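Local coordinates for pyoverdine biosynthesis protein PvcB (Pseudomonas aeruginosa, PDB 4YLM) that probably catalyses the iron- and 2-oxoglutarate-dependent oxidation of tyrosine isonitrile in the biosynthesis of paerucumarin, at residues A[77-82]-A[277-282]; A[119-124]-A[255-260]; A[144-149]-A[192-197]. One frame throughout, in Å; residues are numbered along the deposited sequence.

Contact 1: residues A[77-82]-A[277-282]; sequences HDFGEV and VHIHAE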
loop_
_atom_site.group_PDB
_atom_site.type_symbol
_atom_site.label_atom_id
_atom_site.label_comp_id
_atom_site.label_asym_id
_atom_site.label_seq_id
_atom_site.Cartn_x
_atom_site.Cartn_y
_atom_site.Cartn_z
ATOM N N HIS A 77 8.208 -11.501 -11.802
ATOM C CA HIS A 77 6.975 -12.293 -11.780
ATOM C C HIS A 77 6.235 -12.107 -10.447
ATOM O O HIS A 77 5.006 -12.206 -10.396
ATOM C CB HIS A 77 7.254 -13.786 -12.025
ATOM C CG HIS A 77 7.540 -14.129 -13.456
ATOM N ND1 HIS A 77 6.647 -13.879 -14.475
ATOM C CD2 HIS A 77 8.614 -14.723 -14.034
ATOM C CE1 HIS A 77 7.160 -14.295 -15.621
ATOM N NE2 HIS A 77 8.355 -14.808 -15.381
ATOM N N ASP A 78 6.979 -11.865 -9.364
ATOM C CA ASP A 78 6.341 -11.552 -8.082
ATOM C C ASP A 78 5.835 -10.113 -8.084
ATOM O O ASP A 78 4.796 -9.803 -7.518
ATOM C CB ASP A 78 7.313 -11.733 -6.909
ATOM C CG ASP A 78 6.614 -11.627 -5.552
ATOM O OD1 ASP A 78 5.666 -12.405 -5.322
ATOM O OD2 ASP A 78 6.990 -10.763 -4.725
ATOM N N PHE A 79 6.610 -9.228 -8.703
ATOM C CA PHE A 79 6.288 -7.801 -8.764
ATOM C C PHE A 79 4.929 -7.510 -9.418
ATOM O O PHE A 79 4.141 -6.679 -8.933
ATOM C CB PHE A 79 7.404 -7.081 -9.526
ATOM C CG PHE A 79 7.218 -5.596 -9.620
ATOM C CD1 PHE A 79 7.832 -4.749 -8.706
ATOM C CD2 PHE A 79 6.441 -5.048 -10.626
ATOM C CE1 PHE A 79 7.661 -3.364 -8.803
ATOM C CE2 PHE A 79 6.267 -3.670 -10.731
ATOM C CZ PHE A 79 6.876 -2.831 -9.815
ATOM N N GLY A 80 4.656 -8.171 -10.537
ATOM C CA GLY A 80 3.392 -7.983 -11.237
ATOM C C GLY A 80 3.257 -8.992 -12.362
ATOM O O GLY A 80 3.949 -9.999 -12.355
ATOM N N GLU A 81 2.373 -8.737 -13.318
ATOM C CA GLU A 81 2.250 -9.622 -14.480
ATOM C C GLU A 81 3.261 -9.241 -15.562
ATOM O O GLU A 81 3.116 -8.214 -16.223
ATOM C CB GLU A 81 0.833 -9.560 -15.059
ATOM C CG GLU A 81 0.564 -10.605 -16.144
ATOM C CD GLU A 81 -0.724 -10.336 -16.927
ATOM O OE1 GLU A 81 -0.954 -11.033 -17.937
ATOM O OE2 GLU A 81 -1.501 -9.427 -16.545
ATOM N N VAL A 82 4.294 -10.058 -15.741
ATOM C CA VAL A 82 5.333 -9.724 -16.712
ATOM C C VAL A 82 4.751 -9.771 -18.115
ATOM O O VAL A 82 3.991 -10.673 -18.442
ATOM C CB VAL A 82 6.543 -10.678 -16.607
ATOM C CG1 VAL A 82 7.469 -10.528 -17.819
ATOM C CG2 VAL A 82 7.309 -10.433 -15.306
ATOM N N VAL A 277 12.694 -5.310 -18.228
ATOM C CA VAL A 277 11.490 -6.132 -18.152
ATOM C C VAL A 277 10.264 -5.217 -18.205
ATOM O O VAL A 277 10.257 -4.143 -17.592
ATOM C CB VAL A 277 11.469 -6.943 -16.837
ATOM C CG1 VAL A 277 10.184 -7.794 -16.724
ATOM C CG2 VAL A 277 12.732 -7.817 -16.731
ATOM N N HIS A 278 9.245 -5.627 -18.959
ATOM C CA HIS A 278 7.986 -4.900 -19.036
ATOM C C HIS A 278 6.974 -5.519 -18.072
ATOM O O HIS A 278 6.923 -6.740 -17.936
ATOM C CB HIS A 278 7.423 -4.976 -20.454
ATOM C CG HIS A 278 8.025 -3.991 -21.407
ATOM N ND1 HIS A 278 8.312 -4.309 -22.717
ATOM C CD2 HIS A 278 8.349 -2.684 -21.258
ATOM C CE1 HIS A 278 8.800 -3.243 -23.331
ATOM N NE2 HIS A 278 8.839 -2.246 -22.466
ATOM N N ILE A 279 6.169 -4.685 -17.416
ATOM C CA ILE A 279 5.113 -5.171 -16.523
ATOM C C ILE A 279 3.785 -4.685 -17.063
ATOM O O ILE A 279 3.626 -3.498 -17.334
ATOM C CB ILE A 279 5.280 -4.638 -15.087
ATOM C CG1 ILE A 279 6.714 -4.866 -14.590
ATOM C CG2 ILE A 279 4.206 -5.238 -14.142
ATOM C CD1 ILE A 279 7.088 -6.314 -14.409
ATOM N N HIS A 280 2.832 -5.598 -17.217
ATOM C CA HIS A 280 1.513 -5.251 -17.722
ATOM C C HIS A 280 0.802 -4.313 -16.757
ATOM O O HIS A 280 1.079 -4.319 -15.558
ATOM C CB HIS A 280 0.656 -6.511 -17.867
ATOM C CG HIS A 280 0.853 -7.238 -19.162
ATOM N ND1 HIS A 280 0.557 -6.673 -20.385
ATOM C CD2 HIS A 280 1.305 -8.489 -19.424
ATOM C CE1 HIS A 280 0.815 -7.545 -21.343
ATOM N NE2 HIS A 280 1.263 -8.657 -20.786
ATOM N N ALA A 281 -0.107 -3.515 -17.294
ATOM C CA ALA A 281 -1.098 -2.808 -16.488
ATOM C C ALA A 281 -2.036 -3.819 -15.815
ATOM O O ALA A 281 -1.994 -5.014 -16.122
ATOM C CB ALA A 281 -1.895 -1.830 -17.377
ATOM N N GLU A 282 -2.870 -3.341 -14.892
ATOM C CA GLU A 282 -3.742 -4.210 -14.101
ATOM C C GLU A 282 -5.193 -3.819 -14.323
ATOM O O GLU A 282 -5.678 -2.876 -13.707
ATOM C CB GLU A 282 -3.444 -4.077 -12.606
ATOM C CG GLU A 282 -2.094 -4.581 -12.153
ATOM C CD GLU A 282 -1.860 -4.299 -10.679
ATOM O OE1 GLU A 282 -1.930 -5.249 -9.873
ATOM O OE2 GLU A 282 -1.619 -3.128 -10.321
HETATM O O HOH W 1 -1.732 -7.405 -14.932
HETATM O O HOH W 2 0.669 -6.451 -13.612
HETATM O O HOH W 3 2.624 -11.583 -21.517
#

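Contact 2: residues A[119-124]-A[255-260]; sequences ETVPEF and DNLTLL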
loop_
_atom_site.group_PDB
_atom_site.type_symbol
_atom_site.label_atom_id
_atom_site.label_comp_id
_atom_site.label_asym_id
_atom_site.label_seq_id
_atom_site.Cartn_x
_atom_site.Cartn_y
_atom_site.Cartn_z
ATOM N N GLU A 119 0.063 -5.094 -29.390
ATOM C CA GLU A 119 -1.346 -5.343 -29.108
ATOM C C GLU A 119 -1.698 -4.893 -27.689
ATOM O O GLU A 119 -2.836 -4.510 -27.418
ATOM C CB GLU A 119 -1.679 -6.826 -29.296
ATOM C CG GLU A 119 -3.120 -7.185 -28.932
ATOM C CD GLU A 119 -4.144 -6.561 -29.873
ATOM O OE1 GLU A 119 -3.773 -6.176 -31.002
ATOM O OE2 GLU A 119 -5.324 -6.458 -29.477
ATOM N N THR A 120 -0.720 -4.965 -26.786
ATOM C CA THR A 120 -0.908 -4.517 -25.408
ATOM C C THR A 120 0.256 -3.626 -24.974
ATOM O O THR A 120 1.392 -3.816 -25.411
ATOM C CB THR A 120 -1.034 -5.693 -24.424
ATOM O OG1 THR A 120 0.212 -6.390 -24.363
ATOM C CG2 THR A 120 -2.122 -6.652 -24.868
ATOM N N VAL A 121 -0.046 -2.656 -24.115
ATOM C CA VAL A 121 0.912 -1.631 -23.707
ATOM C C VAL A 121 1.325 -1.871 -22.250
ATOM O O VAL A 121 0.473 -1.980 -21.369
ATOM C CB VAL A 121 0.293 -0.209 -23.895
ATOM C CG1 VAL A 121 1.235 0.873 -23.409
ATOM C CG2 VAL A 121 -0.083 0.021 -25.369
ATOM N N PRO A 122 2.635 -1.984 -21.989
ATOM C CA PRO A 122 3.057 -2.246 -20.609
ATOM C C PRO A 122 2.891 -1.002 -19.745
ATOM O O PRO A 122 3.093 0.097 -20.247
ATOM C CB PRO A 122 4.539 -2.574 -20.758
ATOM C CG PRO A 122 4.967 -1.789 -21.970
ATOM C CD PRO A 122 3.778 -1.804 -22.905
ATOM N N GLU A 123 2.540 -1.165 -18.468
ATOM C CA GLU A 123 2.480 -0.004 -17.579
ATOM C C GLU A 123 3.872 0.449 -17.140
ATOM O O GLU A 123 4.149 1.644 -17.092
ATOM C CB GLU A 123 1.580 -0.258 -16.351
ATOM C CG GLU A 123 1.522 0.953 -15.399
ATOM C CD GLU A 123 0.427 0.848 -14.338
ATOM O OE1 GLU A 123 -0.104 -0.264 -14.125
ATOM O OE2 GLU A 123 0.100 1.886 -13.719
ATOM N N PHE A 124 4.744 -0.503 -16.816
ATOM C CA PHE A 124 6.067 -0.182 -16.291
ATOM C C PHE A 124 7.199 -0.777 -17.115
ATOM O O PHE A 124 7.081 -1.895 -17.657
ATOM C CB PHE A 124 6.244 -0.721 -14.859
ATOM C CG PHE A 124 5.224 -0.210 -13.867
ATOM C CD1 PHE A 124 5.196 1.133 -13.494
ATOM C CD2 PHE A 124 4.301 -1.081 -13.299
ATOM C CE1 PHE A 124 4.241 1.600 -12.561
ATOM C CE2 PHE A 124 3.350 -0.625 -12.371
ATOM C CZ PHE A 124 3.323 0.712 -12.007
ATOM N N ASP A 255 7.162 4.726 -15.142
ATOM C CA ASP A 255 5.742 4.718 -15.490
ATOM C C ASP A 255 5.605 5.031 -16.981
ATOM O O ASP A 255 5.546 6.196 -17.381
ATOM C CB ASP A 255 5.003 5.772 -14.628
ATOM C CG ASP A 255 3.520 5.891 -14.942
ATOM O OD1 ASP A 255 2.983 5.110 -15.761
ATOM O OD2 ASP A 255 2.872 6.796 -14.341
ATOM N N ASN A 256 5.566 3.977 -17.795
ATOM C CA ASN A 256 5.466 4.102 -19.249
ATOM C C ASN A 256 4.151 4.730 -19.733
ATOM O O ASN A 256 4.063 5.148 -20.884
ATOM C CB ASN A 256 5.666 2.720 -19.896
ATOM C CG ASN A 256 5.602 2.763 -21.413
ATOM O OD1 ASN A 256 6.432 3.404 -22.079
ATOM N ND2 ASN A 256 4.631 2.054 -21.971
ATOM N N LEU A 257 3.131 4.791 -18.870
ATOM C CA LEU A 257 1.833 5.351 -19.267
ATOM C C LEU A 257 1.789 6.873 -19.132
ATOM O O LEU A 257 0.905 7.527 -19.688
ATOM C CB LEU A 257 0.674 4.714 -18.469
ATOM C CG LEU A 257 0.593 3.176 -18.517
ATOM C CD1 LEU A 257 -0.655 2.671 -17.781
ATOM C CD2 LEU A 257 0.597 2.674 -19.976
ATOM N N THR A 258 2.752 7.425 -18.400
ATOM C CA THR A 258 2.800 8.853 -18.102
ATOM C C THR A 258 4.034 9.521 -18.717
ATOM O O THR A 258 3.959 10.648 -19.205
ATOM C CB THR A 258 2.835 9.088 -16.579
ATOM O OG1 THR A 258 1.660 8.511 -15.992
ATOM C CG2 THR A 258 2.865 10.592 -16.252
ATOM N N LEU A 259 5.173 8.837 -18.666
ATOM C CA LEU A 259 6.407 9.398 -19.200
ATOM C C LEU A 259 6.549 9.101 -20.684
ATOM O O LEU A 259 5.861 8.233 -21.225
ATOM C CB LEU A 259 7.628 8.791 -18.507
ATOM C CG LEU A 259 7.654 8.828 -16.980
ATOM C CD1 LEU A 259 8.895 8.087 -16.507
ATOM C CD2 LEU A 259 7.654 10.278 -16.495
ATOM N N LEU A 260 7.449 9.841 -21.322
ATOM C CA LEU A 260 8.038 9.442 -22.597
ATOM C C LEU A 260 9.503 9.266 -22.287
ATOM O O LEU A 260 10.007 9.833 -21.316
ATOM C CB LEU A 260 7.859 10.527 -23.663
ATOM C CG LEU A 260 6.407 10.880 -23.986
ATOM C CD1 LEU A 260 6.308 12.083 -24.944
ATOM C CD2 LEU A 260 5.673 9.663 -24.549
HETATM O O HOH W 4 0.514 4.447 -14.737
#

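Contact 3: residues A[144-149]-A[192-197]; sequences SSTPAA and FPILRF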
loop_
_atom_site.group_PDB
_atom_site.type_symbol
_atom_site.label_atom_id
_atom_site.label_comp_id
_atom_site.label_asym_id
_atom_site.label_seq_id
_atom_site.Cartn_x
_atom_site.Cartn_y
_atom_site.Cartn_z
ATOM N N SER A 144 10.836 12.080 -19.740
ATOM C CA SER A 144 10.085 13.321 -19.618
ATOM C C SER A 144 8.717 13.062 -19.027
ATOM O O SER A 144 8.000 12.169 -19.480
ATOM C CB SER A 144 9.896 13.994 -20.992
ATOM O OG SER A 144 11.099 14.600 -21.414
ATOM N N SER A 145 8.345 13.864 -18.037
ATOM C CA SER A 145 7.007 13.776 -17.452
ATOM C C SER A 145 6.025 14.564 -18.303
ATOM O O SER A 145 6.162 15.778 -18.445
ATOM C CB SER A 145 7.024 14.353 -16.036
ATOM O OG SER A 145 5.716 14.727 -15.644
ATOM N N THR A 146 5.046 13.896 -18.895
ATOM C CA THR A 146 4.157 14.618 -19.787
ATOM C C THR A 146 3.220 15.571 -19.038
ATOM O O THR A 146 2.864 16.617 -19.570
ATOM C CB THR A 146 3.412 13.708 -20.800
ATOM O OG1 THR A 146 2.538 12.803 -20.117
ATOM C CG2 THR A 146 4.420 12.905 -21.642
ATOM N N PRO A 147 2.822 15.221 -17.800
ATOM C CA PRO A 147 2.037 16.213 -17.042
ATOM C C PRO A 147 2.838 17.477 -16.731
ATOM O O PRO A 147 2.266 18.569 -16.761
ATOM C CB PRO A 147 1.662 15.470 -15.748
ATOM C CG PRO A 147 1.650 13.984 -16.174
ATOM C CD PRO A 147 2.832 13.895 -17.151
ATOM N N ALA A 148 4.132 17.346 -16.437
ATOM C CA ALA A 148 4.959 18.532 -16.226
ATOM C C ALA A 148 5.002 19.396 -17.494
ATOM O O ALA A 148 4.848 20.619 -17.430
ATOM C CB ALA A 148 6.355 18.152 -15.802
ATOM N N ALA A 149 5.213 18.758 -18.644
ATOM C CA ALA A 149 5.231 19.479 -19.920
ATOM C C ALA A 149 3.913 20.226 -20.132
ATOM O O ALA A 149 3.904 21.373 -20.598
ATOM C CB ALA A 149 5.506 18.517 -21.083
ATOM N N PHE A 192 -5.999 11.208 -15.647
ATOM C CA PHE A 192 -5.388 12.542 -15.676
ATOM C C PHE A 192 -4.757 12.850 -17.031
ATOM O O PHE A 192 -4.391 11.935 -17.762
ATOM C CB PHE A 192 -4.383 12.730 -14.536
ATOM C CG PHE A 192 -3.250 11.731 -14.540
ATOM C CD1 PHE A 192 -2.081 11.994 -15.231
ATOM C CD2 PHE A 192 -3.354 10.539 -13.828
ATOM C CE1 PHE A 192 -1.020 11.075 -15.225
ATOM C CE2 PHE A 192 -2.316 9.619 -13.815
ATOM C CZ PHE A 192 -1.141 9.888 -14.509
ATOM N N PRO A 193 -4.646 14.144 -17.377
ATOM C CA PRO A 193 -4.075 14.528 -18.676
ATOM C C PRO A 193 -2.615 14.131 -18.852
ATOM O O PRO A 193 -1.778 14.356 -17.970
ATOM C CB PRO A 193 -4.216 16.063 -18.686
ATOM C CG PRO A 193 -5.382 16.333 -17.788
ATOM C CD PRO A 193 -5.256 15.296 -16.683
ATOM N N ILE A 194 -2.321 13.522 -19.996
ATOM C CA ILE A 194 -0.954 13.167 -20.354
ATOM C C ILE A 194 -0.719 13.554 -21.816
ATOM O O ILE A 194 -1.647 13.970 -22.507
ATOM C CB ILE A 194 -0.721 11.648 -20.235
ATOM C CG1 ILE A 194 -1.743 10.896 -21.102
ATOM C CG2 ILE A 194 -0.773 11.179 -18.741
ATOM C CD1 ILE A 194 -1.399 9.391 -21.310
ATOM N N LEU A 195 0.515 13.402 -22.280
ATOM C CA LEU A 195 0.810 13.509 -23.702
ATOM C C LEU A 195 1.210 12.136 -24.233
ATOM O O LEU A 195 1.884 11.361 -23.541
ATOM C CB LEU A 195 1.945 14.504 -23.946
ATOM C CG LEU A 195 1.774 15.937 -23.431
ATOM C CD1 LEU A 195 3.046 16.729 -23.654
ATOM C CD2 LEU A 195 0.589 16.625 -24.121
ATOM N N ARG A 196 0.782 11.830 -25.454
ATOM C CA ARG A 196 1.337 10.693 -26.195
ATOM C C ARG A 196 1.915 11.275 -27.485
ATOM O O ARG A 196 1.181 11.771 -28.325
ATOM C CB ARG A 196 0.260 9.649 -26.511
ATOM C CG ARG A 196 -0.320 8.944 -25.287
ATOM C CD ARG A 196 0.693 8.012 -24.595
ATOM N NE ARG A 196 1.602 8.727 -23.697
ATOM C CZ ARG A 196 2.492 8.132 -22.898
ATOM N NH1 ARG A 196 2.604 6.808 -22.885
ATOM N NH2 ARG A 196 3.273 8.860 -22.108
ATOM N N PHE A 197 3.234 11.228 -27.615
ATOM C CA PHE A 197 3.925 11.870 -28.714
ATOM C C PHE A 197 5.121 11.006 -29.052
ATOM O O PHE A 197 5.865 10.612 -28.161
ATOM C CB PHE A 197 4.381 13.261 -28.263
ATOM C CG PHE A 197 5.259 13.998 -29.258
ATOM C CD1 PHE A 197 4.872 14.153 -30.580
ATOM C CD2 PHE A 197 6.437 14.597 -28.837
ATOM C CE1 PHE A 197 5.670 14.860 -31.480
ATOM C CE2 PHE A 197 7.233 15.314 -29.722
ATOM C CZ PHE A 197 6.849 15.443 -31.046
#

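Contact 1: residues A[77-82]-A[277-282]
V82 pairs with I279 as an antiparallel, non-hydrogen-bonded bridge, CA to CA 4.6 Å, and one residue earlier E81 O takes the amide hydrogen of H280 N at 2.8 Å in a nearly straight bond (167°). The end-to-end directions of 79-82 and 277-281 differ by 94°; G80 is the first residue to leave the helical conformation. At V82, CA makes a CH···O contact with H278 O, while CG1 lies 4.0 Å from V277 CG1, the two valines crossing at about a right angle. The bridge adds short strand 82-83, reached from helix 69-79 through G80 and E81, to strand 272-286 of the large mixed sheet; the TfdA family has a double-stranded beta-helix (cupin) core. On the helix side, F79 CD2 meets I279 CG1 at 4.0 Å, and the G80 backbone lies against I279 CG2. At the solvent-facing end, the extended E81 side chain passes H280, its CD 3.7 Å from H280 CD2 and its carboxylate turned 44° from the imidazole. Water 1 donates to E81 OE2 and A281 O; water 2 joins E81 N to H280 O. H278 instead turns its imidazole away to hydrogen-bond D114, a probable ligand of the catalytic iron, and W85.

Contact 2: residues A[119-124]-A[255-260]
N256 grips the 119-124 segment twice: its ND2 donates to P122 O at 3.0 Å, and its backbone N donates to E123 O at 2.8 Å. The first bond is the straighter (163° against 131°), and P122 O lies close to the plane of the N256 amide. A chi1 of -179° sets CG anti to the backbone N, and the amide turns from there to bring ND2 to P122 O. The other end of the amide is used too, for OD1 accepts from the backbone N of D114, tying this turn to the backbone of that probable iron ligand. N256 also lies close to H261, another probable ligand, and is thus a second-shell residue, consistent with a part in positioning D114 at the iron site.

Beside it, L257 fills the apolar part of the contact. Its CD1 lies 3.7 Å from E123 CG, the two side chains crossing at about a right angle, and its CD2 packs 3.9 Å from V121 CG1. E123 CG in turn sits over the centre of the F124 ring, 3.7 Å above its plane.

The turn itself is shaped by D255. Its OD1 accepts from L257 N in an Asx turn, its OD2 meets T258 OG1 at 2.7 Å, and its O receives both T258 N and L259 N. Water 4 joins D255 OD1 to E123 OE2, placing a donor between two carboxylates that would probably repel; R53 forms a salt bridge with E123, and H56 hydrogen-bonds D255 OD2.

E123 and F124 both face I279 in a classic beta bulge, and F124 pairs with D255 as an antiparallel, non-hydrogen-bonded bridge. Strand 120-131 thus lies between strands 251-255 and 272-286, with helix 45-55 against F124, while the chain beyond the turn enters strand 259-263 beside 141-145.

Contact 3: residues A[144-149]-A[192-197]
T146 OG1 accepts the amide hydrogen of L195 N at 3.0 Å in an almost straight bond (171°), the sole hydrogen bond between the two segments. With chi1 64°, OG1 lies between the backbone N and the carbonyl carbon, on the side of L195 N. The same oxygen hydrogen-bonds T258 O, and one buried hydroxyl thereby ties the start of the helix to two separate pieces of chain.

Each segment also has polar bonds of its own. S145 is the N-cap of helix 146-152, its OG accepting from A148 N at 3.2 Å. On the other segment, R196 folds back so that NE donates to L195 O at 2.7 Å, with the carbonyl oxygen near the guanidinium plane; NH2 adds a weak bond to the same oxygen. R196 NH1 and NH2 also reach N256 O and L259 O, and its guanidinium makes a cation-pi contact with W113, while T146 CG2 comes to its edge.

Apolar contacts complete the interface. T146 and L195 slide past each other in opposite directions, CB to CB 3.6 Å. One helical turn on, A149 CB rests 4.0 Å from L195 CD1. P147 CG touches F192 CE1 at 4.1 Å, at the end where H39 of the third subunit packs on F192 and P193.

Strand 193-195 pairs with 184-186 in a small antiparallel sheet against the first turn of helix 146-152. That helix follows strand 141-145, the middle strand between 241-244 and 259-263, and A149 also packs on helix 224-235.

In the fold
Contacts 1 and 2 share the main sheet: strand 272-286 in the first and strand 120-131 in the second are neighbours, joined by a probable hydrogen bond from I279 N to F124 O. Contact 3 lies about 22 Å from contact 1, centre to centre, but touches contact 2 directly through side-chain to backbone bonds, and strands 259-263 and 141-145, one from each contact, are neighbours in the three-stranded sheet. Contact 2 is closest to the chain centre and all its touching residues are buried; it combines N256 bonds to backbone carbonyls with leucine packing and one water between carboxylates. Contact 1 grades from apolar packing to a watered, exposed glutamate, whereas contact 3 centres on a threonine hydroxyl and ends near another subunit.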